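Local coordinates for protein splicing factor U2AF 35 kDa subunit (Homo sapiens, PDB 1JMT) that helps select the 3' splice site of pre-mRNA as the small subunit of the U2AF heterodimer, this piece being its RNA recognition motif domain, at residues A5-Y10 with V68-V73; G52-M57 with V73-E78. The protein carries 1 engineered substitution. All blocks are in the same frame, centred on the assembly; numbering follows the deposited sequence.

Interaction 1 of 2, residues A5-Y10 with V68-V73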
loop_
_atom_site.group_PDB
_atom_site.type_symbol
_atom_site.label_atom_id
_atom_site.label_comp_id
_atom_site.label_asym_id
_atom_site.label_seq_id
_atom_site.Cartn_x
_atom_site.Cartn_y
_atom_site.Cartn_z
ATOM N N ALA A 5 0.720 7.727 4.846
ATOM C CA ALA A 5 0.161 6.438 5.232
ATOM C C ALA A 5 -0.768 5.927 4.144
ATOM O O ALA A 5 -1.614 6.667 3.651
ATOM C CB ALA A 5 -0.615 6.573 6.538
ATOM N N LEU A 6 -0.594 4.665 3.764
ATOM C CA LEU A 6 -1.447 4.032 2.768
ATOM C C LEU A 6 -2.297 3.098 3.625
ATOM O O LEU A 6 -1.819 2.077 4.127
ATOM C CB LEU A 6 -0.599 3.270 1.752
ATOM C CG LEU A 6 0.449 4.141 1.043
ATOM C CD1 LEU A 6 1.185 3.299 0.017
ATOM C CD2 LEU A 6 -0.226 5.333 0.364
ATOM N N LEU A 7 -3.556 3.482 3.810
ATOM C CA LEU A 7 -4.476 2.761 4.676
ATOM C C LEU A 7 -5.004 1.415 4.210
ATOM O O LEU A 7 -5.581 1.286 3.125
ATOM C CB LEU A 7 -5.648 3.682 5.038
ATOM C CG LEU A 7 -5.194 5.056 5.558
ATOM C CD1 LEU A 7 -6.397 5.949 5.797
ATOM C CD2 LEU A 7 -4.389 4.883 6.840
ATOM N N ASN A 8 -4.784 0.417 5.060
ATOM C CA ASN A 8 -5.228 -0.946 4.829
ATOM C C ASN A 8 -4.902 -1.441 3.432
ATOM O O ASN A 8 -5.653 -2.212 2.845
ATOM C CB ASN A 8 -6.735 -1.042 5.067
ATOM C CG ASN A 8 -7.120 -0.788 6.516
ATOM O OD1 ASN A 8 -8.301 -0.710 6.839
ATOM N ND2 ASN A 8 -6.126 -0.665 7.394
ATOM N N ILE A 9 -3.771 -1.007 2.900
ATOM C CA ILE A 9 -3.391 -1.422 1.564
ATOM C C ILE A 9 -2.857 -2.861 1.531
ATOM O O ILE A 9 -3.002 -3.552 0.527
ATOM C CB ILE A 9 -2.345 -0.454 0.980
ATOM C CG1 ILE A 9 -2.239 -0.663 -0.534
ATOM C CG2 ILE A 9 -1.004 -0.647 1.697
ATOM C CD1 ILE A 9 -1.488 0.436 -1.249
ATOM N N TYR A 10 -2.263 -3.316 2.631
ATOM C CA TYR A 10 -1.719 -4.666 2.683
ATOM C C TYR A 10 -2.761 -5.687 3.113
ATOM O O TYR A 10 -3.108 -5.774 4.287
ATOM C CB TYR A 10 -0.532 -4.738 3.642
ATOM C CG TYR A 10 0.187 -6.070 3.606
ATOM C CD1 TYR A 10 0.764 -6.538 2.427
ATOM C CD2 TYR A 10 0.282 -6.868 4.742
ATOM C CE1 TYR A 10 1.417 -7.766 2.378
ATOM C CE2 TYR A 10 0.933 -8.101 4.708
ATOM C CZ TYR A 10 1.499 -8.543 3.521
ATOM O OH TYR A 10 2.147 -9.759 3.480
ATOM N N VAL A 68 -4.657 -7.550 7.673
ATOM C CA VAL A 68 -4.685 -6.210 7.098
ATOM C C VAL A 68 -3.636 -5.306 7.720
ATOM O O VAL A 68 -3.400 -5.356 8.922
ATOM C CB VAL A 68 -6.065 -5.549 7.300
ATOM C CG1 VAL A 68 -6.065 -4.144 6.701
ATOM C CG2 VAL A 68 -7.154 -6.409 6.658
ATOM N N GLY A 69 -3.013 -4.470 6.898
ATOM C CA GLY A 69 -2.012 -3.573 7.425
ATOM C C GLY A 69 -1.835 -2.296 6.633
ATOM O O GLY A 69 -2.111 -2.238 5.434
ATOM N N ASN A 70 -1.391 -1.258 7.324
ATOM C CA ASN A 70 -1.129 0.007 6.678
ATOM C C ASN A 70 0.322 0.004 6.246
ATOM O O ASN A 70 1.131 -0.826 6.687
ATOM C CB ASN A 70 -1.306 1.183 7.636
ATOM C CG ASN A 70 -2.724 1.358 8.095
ATOM O OD1 ASN A 70 -3.666 0.934 7.429
ATOM N ND2 ASN A 70 -2.888 2.012 9.235
ATOM N N VAL A 71 0.647 0.950 5.383
ATOM C CA VAL A 71 2.007 1.118 4.935
ATOM C C VAL A 71 2.364 2.551 5.296
ATOM O O VAL A 71 1.553 3.461 5.112
ATOM C CB VAL A 71 2.141 0.913 3.411
ATOM C CG1 VAL A 71 3.494 1.471 2.918
ATOM C CG2 VAL A 71 2.049 -0.569 3.098
ATOM N N TYR A 72 3.551 2.743 5.855
ATOM C CA TYR A 72 4.011 4.079 6.190
ATOM C C TYR A 72 5.300 4.297 5.440
ATOM O O TYR A 72 6.176 3.439 5.446
ATOM C CB TYR A 72 4.249 4.237 7.687
ATOM C CG TYR A 72 2.978 4.226 8.483
ATOM C CD1 TYR A 72 2.443 3.031 8.951
ATOM C CD2 TYR A 72 2.281 5.410 8.733
ATOM C CE1 TYR A 72 1.247 3.009 9.648
ATOM C CE2 TYR A 72 1.078 5.399 9.430
ATOM C CZ TYR A 72 0.569 4.193 9.883
ATOM O OH TYR A 72 -0.621 4.161 10.569
ATOM N N VAL A 73 5.400 5.443 4.782
ATOM C CA VAL A 73 6.580 5.784 4.010
ATOM C C VAL A 73 7.077 7.155 4.437
ATOM O O VAL A 73 6.351 8.139 4.347
ATOM C CB VAL A 73 6.258 5.828 2.504
ATOM C CG1 VAL A 73 7.525 6.110 1.700
ATOM C CG2 VAL A 73 5.610 4.526 2.080
#

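Interaction 2 of 2, residues G52-M57 with V73-E78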
loop_
_atom_site.group_PDB
_atom_site.type_symbol
_atom_site.label_atom_id
_atom_site.label_comp_id
_atom_site.label_asym_id
_atom_site.label_seq_id
_atom_site.Cartn_x
_atom_site.Cartn_y
_atom_site.Cartn_z
ATOM N N GLY A 52 9.927 9.961 -4.970
ATOM C CA GLY A 52 11.094 10.517 -4.317
ATOM C C GLY A 52 11.832 9.589 -3.383
ATOM O O GLY A 52 11.437 8.441 -3.162
ATOM N N GLU A 53 12.915 10.110 -2.823
ATOM C CA GLU A 53 13.770 9.361 -1.918
ATOM C C GLU A 53 13.085 8.950 -0.621
ATOM O O GLU A 53 12.527 9.777 0.102
ATOM C CB GLU A 53 15.030 10.181 -1.618
ATOM C CG GLU A 53 16.017 9.518 -0.679
ATOM C CD GLU A 53 17.396 10.153 -0.755
ATOM O OE1 GLU A 53 18.192 9.959 0.190
ATOM O OE2 GLU A 53 17.686 10.834 -1.765
ATOM N N VAL A 54 13.130 7.654 -0.334
ATOM C CA VAL A 54 12.523 7.137 0.881
ATOM C C VAL A 54 13.557 7.000 2.000
ATOM O O VAL A 54 14.606 6.384 1.829
ATOM C CB VAL A 54 11.869 5.769 0.636
ATOM C CG1 VAL A 54 11.378 5.189 1.952
ATOM C CG2 VAL A 54 10.705 5.919 -0.346
ATOM N N GLU A 55 13.244 7.585 3.145
ATOM C CA GLU A 55 14.121 7.535 4.304
ATOM C C GLU A 55 13.831 6.257 5.082
ATOM O O GLU A 55 14.736 5.496 5.414
ATOM C CB GLU A 55 13.856 8.759 5.172
ATOM C CG GLU A 55 14.817 8.974 6.313
ATOM C CD GLU A 55 14.727 10.390 6.835
ATOM O OE1 GLU A 55 15.036 11.316 6.054
ATOM O OE2 GLU A 55 14.339 10.581 8.008
ATOM N N GLU A 56 12.551 6.024 5.353
ATOM C CA GLU A 56 12.108 4.843 6.087
ATOM C C GLU A 56 10.759 4.386 5.560
ATOM O O GLU A 56 9.953 5.201 5.116
ATOM C CB GLU A 56 11.922 5.154 7.569
ATOM C CG GLU A 56 13.170 5.388 8.367
ATOM C CD GLU A 56 12.834 5.704 9.806
ATOM O OE1 GLU A 56 12.340 4.797 10.514
ATOM O OE2 GLU A 56 13.044 6.864 10.224
ATOM N N MET A 57 10.515 3.084 5.635
ATOM C CA MET A 57 9.249 2.524 5.202
ATOM C C MET A 57 8.948 1.257 5.981
ATOM O O MET A 57 9.850 0.489 6.313
ATOM C CB MET A 57 9.265 2.201 3.707
ATOM C CG MET A 57 7.942 1.643 3.218
ATOM S SD MET A 57 7.911 1.230 1.462
ATOM C CE MET A 57 7.051 -0.329 1.509
ATOM N N VAL A 73 5.400 5.443 4.782
ATOM C CA VAL A 73 6.580 5.784 4.010
ATOM C C VAL A 73 7.077 7.155 4.437
ATOM O O VAL A 73 6.351 8.139 4.347
ATOM C CB VAL A 73 6.258 5.828 2.504
ATOM C CG1 VAL A 73 7.525 6.110 1.700
ATOM C CG2 VAL A 73 5.610 4.526 2.080
ATOM N N LYS A 74 8.310 7.221 4.915
ATOM C CA LYS A 74 8.861 8.499 5.329
ATOM C C LYS A 74 9.797 8.952 4.223
ATOM O O LYS A 74 10.846 8.343 3.996
ATOM C CB LYS A 74 9.625 8.363 6.654
ATOM C CG LYS A 74 10.116 9.700 7.222
ATOM C CD LYS A 74 10.905 9.493 8.502
ATOM C CE LYS A 74 11.230 10.813 9.178
ATOM N NZ LYS A 74 11.906 10.595 10.491
ATOM N N PHE A 75 9.390 9.996 3.508
ATOM C CA PHE A 75 10.203 10.532 2.432
ATOM C C PHE A 75 11.225 11.490 3.024
ATOM O O PHE A 75 10.980 12.117 4.059
ATOM C CB PHE A 75 9.342 11.282 1.410
ATOM C CG PHE A 75 8.481 10.386 0.558
ATOM C CD1 PHE A 75 7.162 10.114 0.917
ATOM C CD2 PHE A 75 8.995 9.802 -0.599
ATOM C CE1 PHE A 75 6.368 9.272 0.129
ATOM C CE2 PHE A 75 8.208 8.958 -1.389
ATOM C CZ PHE A 75 6.893 8.695 -1.021
ATOM N N ARG A 76 12.372 11.597 2.369
ATOM C CA ARG A 76 13.413 12.496 2.837
ATOM C C ARG A 76 12.927 13.940 2.729
ATOM O O ARG A 76 13.309 14.794 3.526
ATOM C CB ARG A 76 14.674 12.307 1.999
ATOM C CG ARG A 76 15.825 13.198 2.413
ATOM C CD ARG A 76 17.102 12.800 1.698
ATOM N NE ARG A 76 18.234 13.614 2.121
ATOM C CZ ARG A 76 19.495 13.371 1.782
ATOM N NH1 ARG A 76 19.788 12.331 1.012
ATOM N NH2 ARG A 76 20.462 14.171 2.214
ATOM N N ARG A 77 12.065 14.196 1.749
ATOM C CA ARG A 77 11.534 15.532 1.513
ATOM C C ARG A 77 10.045 15.694 1.764
ATOM O O ARG A 77 9.228 14.963 1.212
ATOM C CB ARG A 77 11.830 15.963 0.080
ATOM C CG ARG A 77 13.273 16.138 -0.199
ATOM C CD ARG A 77 13.531 16.536 -1.635
ATOM N NE ARG A 77 14.954 16.673 -1.905
ATOM C CZ ARG A 77 15.906 16.043 -1.226
ATOM N NH1 ARG A 77 15.614 15.226 -0.225
ATOM N NH2 ARG A 77 17.159 16.231 -1.558
ATOM N N GLU A 78 9.703 16.678 2.587
ATOM C CA GLU A 78 8.315 16.956 2.914
ATOM C C GLU A 78 7.527 17.194 1.626
ATOM O O GLU A 78 6.358 16.821 1.525
ATOM C CB GLU A 78 8.241 18.184 3.826
ATOM C CG GLU A 78 6.854 18.518 4.354
ATOM C CD GLU A 78 6.889 19.590 5.435
ATOM O OE1 GLU A 78 7.483 20.664 5.193
ATOM O OE2 GLU A 78 6.321 19.359 6.525
HETATM O O HOH W 1 11.686 12.498 -0.209
#

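Interaction 1 of 2, residues A5-Y10 with V68-V73
Two N-H groups of Asn-8 converge on the side-chain oxygen of Asn-70. The backbone amide gives the stronger bond, Asn-8 N to Asn-70 OD1 at 2.7 Å and nearly straight (172° at the hydrogen), the donor slightly tilted from the carbonyl plane of the Asn-70 side chain. The second, from Asn-8 ND2 to Asn-70 OD1 at 2.9 Å, is sharply bent and weak. The side chains of Asn-8 and Asn-70 lie side by side and point the same way, their amide planes 21° apart. Asn-70 has CG anti to its carbonyl carbon (chi1 -66°), beside its own backbone N; OD1 at the end of the side chain reaches segment 5-10. Val-68 CG1 packs against the flat amide of Asn-8, reaching its CG at 3.5 Å. The side-chain bond to the Asn-8 amide sits where the backbone ladder is interrupted: Leu-6 and Val-71 exchange two backbone hydrogen bonds, but Asn-8 takes up positive phi and the register slips, leaving both Ile-9 and Tyr-10 opposite Gly-69 in a classic beta bulge. Tyr-10 and Gly-69 then resume the paired backbone bonds. Strands 3-11 and 68-75 are neighbouring antiparallel strands of the RRM sheet, the first and third in its beta-alpha-beta-beta-alpha-beta order. On one face, Leu-6 and Val-71 lie alongside each other with their CB atoms 4.0 Å apart; Ile-9 CG2 presses on Val-71 CG2 at 3.4 Å, tighter than usual for carbon. Phe-39 of helix 22-51 covers Ile-9 and Val-71 there and also meets the ring of Tyr-10, whose hydroxyl bonds to His-35. On the other face, Ala-5 CB touches Tyr-72 CE2 obliquely at 3.6 Å. That tyrosine's hydroxyl weakly accepts a hydrogen bond from Asn-70, Tyr-72 OH lying 3.4 Å from Asn-70 ND2.

Interaction 2 of 2, residues G52-M57 with V73-E78
Lys-74 O accepts hydrogen bonds from two consecutive amides, Glu-55 N at 2.7 Å and Glu-56 N at 3.2 Å, the second meeting a lone pair in the carbonyl plane. Lys-74 N returns a nearly straight bond to Glu-56 O at 2.6 Å. Outside this backbone core, Lys-74, its CG anti to the backbone N (chi1 -174°) and its chain extended beyond, runs alongside both glutamates: Glu-55 OE2 lies 3.5 Å from Lys-74 NZ in a salt bridge, while the bridge to Glu-56 OE2 is long. Further along, Arg-76 N binds Glu-53 O, which also receives a bond from a water that accepts from Arg-77 N. The same pair is joined by its side chains in a hydrogen-bonded salt bridge, Arg-76 NH1 to Glu-53 OE1 at 3.0 Å. This oxygen is near the guanidinium plane, but the nitrogen stands above the carboxylate, the two planes being 82° apart. On the side facing helix 22-51 Val-54 CG2 rests on Val-73 CG1 at 3.8 Å, and Met-57 CG on Val-73 CG2 at 3.9 Å; Gly-52 O comes to the edge of the Phe-75 ring. Behind them, Met-47 of helix 22-51 packs on Val-54 and Phe-75, and Glu-48 accepts a bond from Val-54 N. With Glu-55 and Glu-56 both facing Lys-74, this is a classic beta bulge in the antiparallel hairpin of the second and third strands of an RRM.

From the N terminus the chain passes first along 5-10, through helix 22-51, into 52-57, then back along 68-73 and on to 73-78. Interaction 1 therefore closes a long loop of 57 residues that contains the helix and strand 54-59, whereas interaction 2 closes the hairpin of strands 54-59 and 68-75, with 15 residues between its segments. The segments alternate, so the two closures cross rather than nest. Strand 68-75 serves both, with Val-73 as the shared residue, and sits between 54-59 on one flank and 3-11 on the other. Together the contacts tie three adjacent strands into one sheet beside helix 22-51 and touch directly where Met-57 CG meets Tyr-72 O at 3.4 Å.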